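NAD(P)H dehydrogenase (quinone) (Deinococcus radiodurans, PDB 1YDG) catalyses the transfer of electrons from NADH or NADPH to quinones, giving quinols, as a homotetramer that binds one FMN per monomer. Local coordinates at residues B[23-28]-B[38-43]; B[32-37]-B[192-197]; B[129-134]-B[168-173]. One frame throughout, in Å; residues are numbered along the deposited sequence.

In the fold
All three contacts belong to one flavodoxin-like chain. Interactions 1 and 2 share helix 19-33 and its exit: their centres are 13 Å apart, and Val38 CG2 lies 3.4 Å from Arg32 N, so the helix-strand packing runs straight into the turn that meets helix 180-204. Interaction 3 sits about 17 Å from interaction 1, centre to centre, on strand 170-172 of the same sheet; the two touch where Met23 SD packs 3.7 Å from Val171 CG2. Interaction 3 includes Gly129 of the FMN site, and Val171 lies about 4 Å from Thr19 of that site, side chain to side chain. Interaction 2, 23 Å from interaction 3 between centres, lies away from the FMN-binding residues.

Interaction 1 of 3, residues B[23-28]-B[38-43]; sequences MAQEAA and VRLLKV
A chi1 of 176°, which turns CG away from the backbone N, and a chi2 of 61° send the two methyl groups of Leu40 from strand 37-42 toward helix 19-33, where CD1 meets Ala24 and CD2 meets Gln25. This is the helix-to-second-strand packing of the beta-alpha-beta unit 8-13, 19-33, 37-42 of the flavodoxin-like fold. The segments run nearly antiparallel, at 169° and 8.9 Å between axes, as the crossover helix must return before the next parallel strand begins. CD1 of Leu40 comes up against Ala24 CB at 3.6 Å, and CD2 lies 4.1 Å from CG of Gln25, the two side chains crossing at a slant. One turn on, Ala28 faces the strand between Leu40 and Val38, its CB 4.3 Å from Leu40 CB. No hydrogen bond crosses the contact; methyls of Leu40 and Val38 also rest on backbone carbonyl oxygens. Ala24 and Leu40 also pack on Phe13 of the neighbouring strand 8-13. On another side the helix meets helix 180-204, where Glu26 forms salt bridges with Arg183 and Arg187. At the end nearer the helix exit, Val38 spreads both branches over Ala28: CG1 is 3.9 Å from Ala28 CB, and CG2 is 3.7 Å from Ala28 O.

Interaction 2 of 3, residues B[32-37]-B[192-197]; sequences RAAGAE and RQVELT
Ala34 and Val194 mark the closest backbone approach, 6.9 Å between CA atoms, where the chain leaving helix 19-33 passes the flank of helix 180-204. Gly35 ends the first helix in a Schellman motif: it takes a positive phi of 86°, which glycine adopts readily, and its N bonds back to Arg32 O at 2.9 Å. The turn puts Ala34 and Ala36, the residues before and after the glycine, with their CB atoms directed at the second helix, and Val194 meets both. Its CG1, anti to the backbone N (chi1 166°), lies 3.9 Å from Ala34 CB, while CG2, the branch beside the backbone N, reaches Ala36 CB at 4.0 Å. One branched side chain thus touches both methyl groups. No hydrogen bond crosses the contact. Arg192, Gln193 and Thr197 make their polar contacts away from Val194. Thr197 OG1 bonds to Gln193 O at 2.6 Å from above the carbonyl plane, 37° out of it, and Thr197 N reaches the same oxygen from the opposite face, so two donors grip it. The Gln193 amide is held by Ser119, Thr117 and the backbone O of Ile82, while Arg192 bonds to Asn115 of a second subunit. Away from the FMN-binding residues, this is apolar packing between a Schellman-capped helix end and the C-terminal helix of the flavodoxin-like fold.

Interaction 3 of 3, residues B[129-134]-B[168-173]; sequences GGQETT and GASVTA
Gln131, in the first turn of helix 131-144, leans across to strand 170-172, next to the FMN-binding loop of this flavodoxin-like domain, which includes Gly129. Its CB starts the contact, 3.9 Å from Ser170 CB. CG, set beside the backbone N with chi1 at -72°, stays over the same Ser170 CB, again at 3.9 Å, so the serine methylene packs against two carbons in a row. The chain then bends at chi2 (104°), turning the amide along the strand and back toward the loop. OE1 accepts a weak bond from Gly129 N, with an N-H to acceptor angle of 118°. NE2 donates to the backbone O of Asn126, another FMN-binding residue; the amide thus touches both Asn126 and, weakly, Gly129. Ser170 OG is bonded to Asn165, outside the contact. Just before the glutamine in the chain, Gly130 is the N-cap, and its O is gripped by Thr134 N and by Thr134 OG1, the hydroxyl coming from above the carbonyl plane. Gly130 also takes part in the subunit interface, its N bonding to Glu132 of a third subunit. Toward the end of the strand the Gln131 amide lies near polar atoms without a hydrogen bond to either: NE2 is 3.8 Å from Val171 O and 4.0 Å from Thr172 OG1.

Interaction 1 of 3, residues B[23-28]-B[38-43]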
loop_
_atom_site.group_PDB
_atom_site.type_symbol
_atom_site.label_atom_id
_atom_site.label_comp_id
_atom_site.label_asym_id
_atom_site.label_seq_id
_atom_site.Cartn_x
_atom_site.Cartn_y
_atom_site.Cartn_z
ATOM N N MET B 23 13.504 -18.165 10.583
ATOM C CA MET B 23 12.163 -17.726 10.949
ATOM C C MET B 23 11.144 -18.814 10.687
ATOM O O MET B 23 10.277 -19.043 11.499
ATOM C CB MET B 23 11.766 -16.469 10.160
ATOM C CG MET B 23 12.592 -15.239 10.481
ATOM S SD MET B 23 12.206 -13.869 9.388
ATOM C CE MET B 23 10.592 -13.459 9.965
ATOM N N ALA B 24 11.251 -19.466 9.529
ATOM C CA ALA B 24 10.294 -20.482 9.131
ATOM C C ALA B 24 10.386 -21.706 10.021
ATOM O O ALA B 24 9.360 -22.293 10.374
ATOM C CB ALA B 24 10.483 -20.847 7.680
ATOM N N GLN B 25 11.606 -22.070 10.418
ATOM C CA GLN B 25 11.782 -23.157 11.388
ATOM C C GLN B 25 11.116 -22.822 12.716
ATOM O O GLN B 25 10.458 -23.675 13.306
ATOM C CB GLN B 25 13.260 -23.483 11.607
ATOM C CG GLN B 25 13.990 -24.014 10.385
ATOM C CD GLN B 25 15.452 -24.321 10.687
ATOM O OE1 GLN B 25 15.756 -25.352 11.276
ATOM N NE2 GLN B 25 16.351 -23.414 10.318
ATOM N N GLU B 26 11.261 -21.581 13.176
ATOM C CA GLU B 26 10.599 -21.140 14.419
ATOM C C GLU B 26 9.078 -21.218 14.285
ATOM O O GLU B 26 8.374 -21.712 15.186
ATOM C CB GLU B 26 11.062 -19.716 14.789
ATOM C CG GLU B 26 10.643 -19.255 16.174
ATOM C CD GLU B 26 11.359 -19.998 17.310
ATOM O OE1 GLU B 26 12.548 -20.339 17.177
ATOM O OE2 GLU B 26 10.726 -20.234 18.348
ATOM N N ALA B 27 8.574 -20.762 13.135
ATOM C CA ALA B 27 7.144 -20.869 12.788
ATOM C C ALA B 27 6.669 -22.319 12.801
ATOM O O ALA B 27 5.643 -22.633 13.388
ATOM C CB ALA B 27 6.878 -20.249 11.406
ATOM N N ALA B 28 7.436 -23.201 12.168
ATOM C CA ALA B 28 7.074 -24.602 12.083
ATOM C C ALA B 28 6.990 -25.293 13.457
ATOM O O ALA B 28 6.066 -26.064 13.702
ATOM C CB ALA B 28 8.026 -25.339 11.173
ATOM N N VAL B 38 2.203 -29.833 10.474
ATOM C CA VAL B 38 2.972 -28.787 9.803
ATOM C C VAL B 38 3.775 -29.284 8.599
ATOM O O VAL B 38 4.429 -30.326 8.666
ATOM C CB VAL B 38 3.936 -28.097 10.792
ATOM C CG1 VAL B 38 4.541 -26.856 10.169
ATOM C CG2 VAL B 38 3.205 -27.732 12.108
ATOM N N ARG B 39 3.717 -28.527 7.508
ATOM C CA ARG B 39 4.705 -28.633 6.424
ATOM C C ARG B 39 5.551 -27.372 6.382
ATOM O O ARG B 39 5.023 -26.284 6.226
ATOM C CB ARG B 39 4.045 -28.825 5.058
ATOM C CG ARG B 39 3.284 -30.109 4.960
ATOM C CD ARG B 39 2.734 -30.320 3.561
ATOM N NE ARG B 39 2.019 -31.581 3.500
ATOM C CZ ARG B 39 1.212 -31.960 2.515
ATOM N NH1 ARG B 39 1.029 -31.191 1.448
ATOM N NH2 ARG B 39 0.607 -33.135 2.599
ATOM N N LEU B 40 6.862 -27.540 6.503
ATOM C CA LEU B 40 7.835 -26.507 6.219
ATOM C C LEU B 40 8.342 -26.706 4.800
ATOM O O LEU B 40 8.906 -27.753 4.482
ATOM C CB LEU B 40 8.991 -26.621 7.205
ATOM C CG LEU B 40 10.203 -25.707 7.053
ATOM C CD1 LEU B 40 9.760 -24.287 7.177
ATOM C CD2 LEU B 40 11.234 -26.048 8.127
ATOM N N LEU B 41 8.148 -25.693 3.962
ATOM C CA LEU B 41 8.319 -25.792 2.511
ATOM C C LEU B 41 9.099 -24.605 1.984
ATOM O O LEU B 41 8.737 -23.443 2.207
ATOM C CB LEU B 41 6.948 -25.820 1.834
ATOM C CG LEU B 41 6.017 -26.940 2.296
ATOM C CD1 LEU B 41 4.586 -26.556 2.002
ATOM C CD2 LEU B 41 6.385 -28.253 1.641
ATOM N N LYS B 42 10.163 -24.879 1.250
ATOM C CA LYS B 42 10.966 -23.796 0.686
ATOM C C LYS B 42 10.483 -23.432 -0.710
ATOM O O LYS B 42 10.001 -24.282 -1.492
ATOM C CB LYS B 42 12.458 -24.173 0.678
ATOM C CG LYS B 42 12.822 -25.229 -0.334
ATOM C CD LYS B 42 14.268 -25.693 -0.248
ATOM C CE LYS B 42 14.541 -26.775 -1.315
ATOM N NZ LYS B 42 15.627 -27.728 -0.922
ATOM N N VAL B 43 10.634 -22.157 -1.039
ATOM C CA VAL B 43 10.333 -21.672 -2.368
ATOM C C VAL B 43 11.520 -21.979 -3.293
ATOM O O VAL B 43 12.666 -21.651 -2.995
ATOM C CB VAL B 43 10.015 -20.139 -2.360
ATOM C CG1 VAL B 43 9.948 -19.577 -3.768
ATOM C CG2 VAL B 43 8.709 -19.844 -1.617
#

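Interaction 2 of 3, residues B[32-37]-B[192-197]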
loop_
_atom_site.group_PDB
_atom_site.type_symbol
_atom_site.label_atom_id
_atom_site.label_comp_id
_atom_site.label_asym_id
_atom_site.label_seq_id
_atom_site.Cartn_x
_atom_site.Cartn_y
_atom_site.Cartn_z
ATOM N N ARG B 32 3.692 -26.890 15.356
ATOM C CA ARG B 32 3.680 -28.222 16.000
ATOM C C ARG B 32 3.281 -28.165 17.465
ATOM O O ARG B 32 2.472 -28.961 17.934
ATOM C CB ARG B 32 5.053 -28.871 15.933
ATOM C CG ARG B 32 5.367 -29.417 14.575
ATOM C CD ARG B 32 6.749 -30.056 14.523
ATOM N NE ARG B 32 7.293 -29.831 13.190
ATOM C CZ ARG B 32 8.334 -29.059 12.902
ATOM N NH1 ARG B 32 9.033 -28.442 13.862
ATOM N NH2 ARG B 32 8.687 -28.921 11.625
ATOM N N ALA B 33 3.869 -27.224 18.186
ATOM C CA ALA B 33 3.560 -27.027 19.603
ATOM C C ALA B 33 2.081 -26.678 19.823
ATOM O O ALA B 33 1.499 -27.043 20.854
ATOM C CB ALA B 33 4.467 -25.956 20.188
ATOM N N ALA B 34 1.481 -25.987 18.848
ATOM C CA ALA B 34 0.067 -25.648 18.878
ATOM C C ALA B 34 -0.819 -26.813 18.452
ATOM O O ALA B 34 -2.033 -26.658 18.367
ATOM C CB ALA B 34 -0.212 -24.430 18.004
ATOM N N GLY B 35 -0.227 -27.973 18.172
ATOM C CA GLY B 35 -1.005 -29.170 17.831
ATOM C C GLY B 35 -1.376 -29.291 16.362
ATOM O O GLY B 35 -2.180 -30.162 15.988
ATOM N N ALA B 36 -0.817 -28.424 15.524
ATOM C CA ALA B 36 -1.065 -28.491 14.093
ATOM C C ALA B 36 -0.214 -29.570 13.431
ATOM O O ALA B 36 0.816 -29.981 13.959
ATOM C CB ALA B 36 -0.782 -27.132 13.437
ATOM N N GLU B 37 -0.672 -30.023 12.271
ATOM C CA GLU B 37 0.145 -30.802 11.359
ATOM C C GLU B 37 0.870 -29.821 10.453
ATOM O O GLU B 37 0.222 -29.066 9.738
ATOM C CB GLU B 37 -0.731 -31.732 10.513
ATOM C CG GLU B 37 0.073 -32.564 9.531
ATOM C CD GLU B 37 -0.724 -33.667 8.877
ATOM O OE1 GLU B 37 -1.950 -33.512 8.689
ATOM O OE2 GLU B 37 -0.097 -34.697 8.532
ATOM N N ARG B 192 -1.519 -18.224 17.286
ATOM C CA ARG B 192 -2.777 -17.524 17.153
ATOM C C ARG B 192 -3.516 -17.922 15.886
ATOM O O ARG B 192 -4.715 -18.171 15.920
ATOM C CB ARG B 192 -2.489 -16.036 17.156
ATOM C CG ARG B 192 -3.641 -15.189 16.753
ATOM C CD ARG B 192 -3.240 -13.710 16.855
ATOM N NE ARG B 192 -4.195 -12.909 16.112
ATOM C CZ ARG B 192 -5.403 -12.604 16.552
ATOM N NH1 ARG B 192 -5.805 -13.021 17.749
ATOM N NH2 ARG B 192 -6.212 -11.884 15.793
ATOM N N GLN B 193 -2.800 -17.966 14.768
ATOM C CA GLN B 193 -3.412 -18.365 13.497
ATOM C C GLN B 193 -3.963 -19.787 13.536
ATOM O O GLN B 193 -5.047 -20.048 13.008
ATOM C CB GLN B 193 -2.427 -18.195 12.338
ATOM C CG GLN B 193 -2.978 -18.662 10.987
ATOM C CD GLN B 193 -2.124 -18.261 9.824
ATOM O OE1 GLN B 193 -1.107 -17.607 9.994
ATOM N NE2 GLN B 193 -2.538 -18.653 8.612
ATOM N N VAL B 194 -3.227 -20.699 14.160
ATOM C CA VAL B 194 -3.689 -22.092 14.312
ATOM C C VAL B 194 -4.968 -22.149 15.150
ATOM O O VAL B 194 -5.925 -22.806 14.764
ATOM C CB VAL B 194 -2.582 -22.990 14.935
ATOM C CG1 VAL B 194 -3.145 -24.338 15.409
ATOM C CG2 VAL B 194 -1.451 -23.189 13.952
ATOM N N GLU B 195 -4.982 -21.430 16.274
ATOM C CA GLU B 195 -6.190 -21.319 17.120
ATOM C C GLU B 195 -7.411 -20.740 16.378
ATOM O O GLU B 195 -8.516 -21.295 16.451
ATOM C CB GLU B 195 -5.885 -20.491 18.375
ATOM C CG GLU B 195 -4.968 -21.219 19.363
ATOM C CD GLU B 195 -4.422 -20.328 20.483
ATOM O OE1 GLU B 195 -4.830 -19.140 20.587
ATOM O OE2 GLU B 195 -3.580 -20.831 21.271
ATOM N N LEU B 196 -7.219 -19.646 15.651
ATOM C CA LEU B 196 -8.301 -19.114 14.801
ATOM C C LEU B 196 -8.782 -20.129 13.751
ATOM O O LEU B 196 -9.987 -20.326 13.568
ATOM C CB LEU B 196 -7.883 -17.806 14.124
ATOM C CG LEU B 196 -7.802 -16.577 15.048
ATOM C CD1 LEU B 196 -7.067 -15.436 14.371
ATOM C CD2 LEU B 196 -9.177 -16.113 15.508
ATOM N N THR B 197 -7.836 -20.781 13.080
ATOM C CA THR B 197 -8.159 -21.734 12.027
ATOM C C THR B 197 -8.962 -22.932 12.577
ATOM O O THR B 197 -9.960 -23.337 11.986
ATOM C CB THR B 197 -6.898 -22.269 11.332
ATOM O OG1 THR B 197 -6.050 -21.184 10.929
ATOM C CG2 THR B 197 -7.278 -23.096 10.117
#

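Interaction 3 of 3, residues B[129-134]-B[168-173]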
loop_
_atom_site.group_PDB
_atom_site.type_symbol
_atom_site.label_atom_id
_atom_site.label_comp_id
_atom_site.label_asym_id
_atom_site.label_seq_id
_atom_site.Cartn_x
_atom_site.Cartn_y
_atom_site.Cartn_z
ATOM N N GLY B 129 13.339 -0.860 6.212
ATOM C CA GLY B 129 13.730 -0.994 4.817
ATOM C C GLY B 129 12.753 -1.733 3.911
ATOM O O GLY B 129 13.176 -2.469 3.041
ATOM N N GLY B 130 11.452 -1.570 4.147
ATOM C CA GLY B 130 10.421 -2.019 3.212
ATOM C C GLY B 130 9.663 -3.248 3.656
ATOM O O GLY B 130 8.805 -3.751 2.926
ATOM N N GLN B 131 9.978 -3.719 4.856
ATOM C CA GLN B 131 9.314 -4.842 5.457
ATOM C C GLN B 131 7.784 -4.699 5.458
ATOM O O GLN B 131 7.084 -5.627 5.045
ATOM C CB GLN B 131 9.778 -5.031 6.904
ATOM C CG GLN B 131 11.198 -5.567 7.082
ATOM C CD GLN B 131 12.179 -4.490 7.509
ATOM O OE1 GLN B 131 12.217 -3.397 6.915
ATOM N NE2 GLN B 131 12.998 -4.794 8.519
ATOM N N GLU B 132 7.278 -3.558 5.934
ATOM C CA GLU B 132 5.842 -3.372 6.058
ATOM C C GLU B 132 5.184 -3.436 4.703
ATOM O O GLU B 132 4.151 -4.069 4.547
ATOM C CB GLU B 132 5.492 -2.039 6.731
ATOM C CG GLU B 132 5.851 -2.016 8.181
ATOM C CD GLU B 132 5.432 -0.742 8.902
ATOM O OE1 GLU B 132 5.677 -0.707 10.113
ATOM O OE2 GLU B 132 4.852 0.193 8.311
ATOM N N THR B 133 5.793 -2.810 3.706
ATOM C CA THR B 133 5.199 -2.850 2.391
ATOM C C THR B 133 5.262 -4.292 1.831
ATOM O O THR B 133 4.334 -4.715 1.145
ATOM C CB THR B 133 5.758 -1.781 1.450
ATOM O OG1 THR B 133 7.177 -1.929 1.321
ATOM C CG2 THR B 133 5.437 -0.356 1.995
ATOM N N THR B 134 6.306 -5.052 2.180
ATOM C CA THR B 134 6.459 -6.426 1.675
ATOM C C THR B 134 5.335 -7.264 2.207
ATOM O O THR B 134 4.723 -8.018 1.457
ATOM C CB THR B 134 7.795 -7.066 2.075
ATOM O OG1 THR B 134 8.879 -6.281 1.556
ATOM C CG2 THR B 134 7.914 -8.494 1.543
ATOM N N GLY B 168 2.762 -8.540 10.762
ATOM C CA GLY B 168 3.455 -9.810 10.730
ATOM C C GLY B 168 4.888 -9.664 11.201
ATOM O O GLY B 168 5.465 -8.586 11.158
ATOM N N ALA B 169 5.462 -10.770 11.642
ATOM C CA ALA B 169 6.843 -10.787 12.132
ATOM C C ALA B 169 7.768 -10.236 11.064
ATOM O O ALA B 169 7.636 -10.566 9.886
ATOM C CB ALA B 169 7.265 -12.211 12.519
ATOM N N SER B 170 8.668 -9.351 11.469
ATOM C CA SER B 170 9.671 -8.830 10.560
ATOM C C SER B 170 10.961 -8.574 11.303
ATOM O O SER B 170 10.984 -7.895 12.337
ATOM C CB SER B 170 9.191 -7.583 9.801
ATOM O OG SER B 170 8.998 -6.479 10.643
ATOM N N VAL B 171 12.016 -9.152 10.750
ATOM C CA VAL B 171 13.314 -9.254 11.362
ATOM C C VAL B 171 14.296 -8.392 10.576
ATOM O O VAL B 171 14.209 -8.312 9.350
ATOM C CB VAL B 171 13.765 -10.721 11.320
ATOM C CG1 VAL B 171 15.230 -10.872 11.682
ATOM C CG2 VAL B 171 12.888 -11.564 12.231
ATOM N N THR B 172 15.225 -7.748 11.282
ATOM C CA THR B 172 16.324 -7.028 10.637
ATOM C C THR B 172 17.484 -8.009 10.431
ATOM O O THR B 172 18.085 -8.504 11.396
ATOM C CB THR B 172 16.745 -5.789 11.433
ATOM O OG1 THR B 172 15.610 -4.934 11.601
ATOM C CG2 THR B 172 17.821 -5.001 10.695
ATOM N N ALA B 173 17.747 -8.314 9.158
ATOM C CA ALA B 173 18.729 -9.323 8.749
ATOM C C ALA B 173 20.153 -8.820 8.980
ATOM O O ALA B 173 20.572 -7.830 8.364
ATOM C CB ALA B 173 18.526 -9.686 7.271
#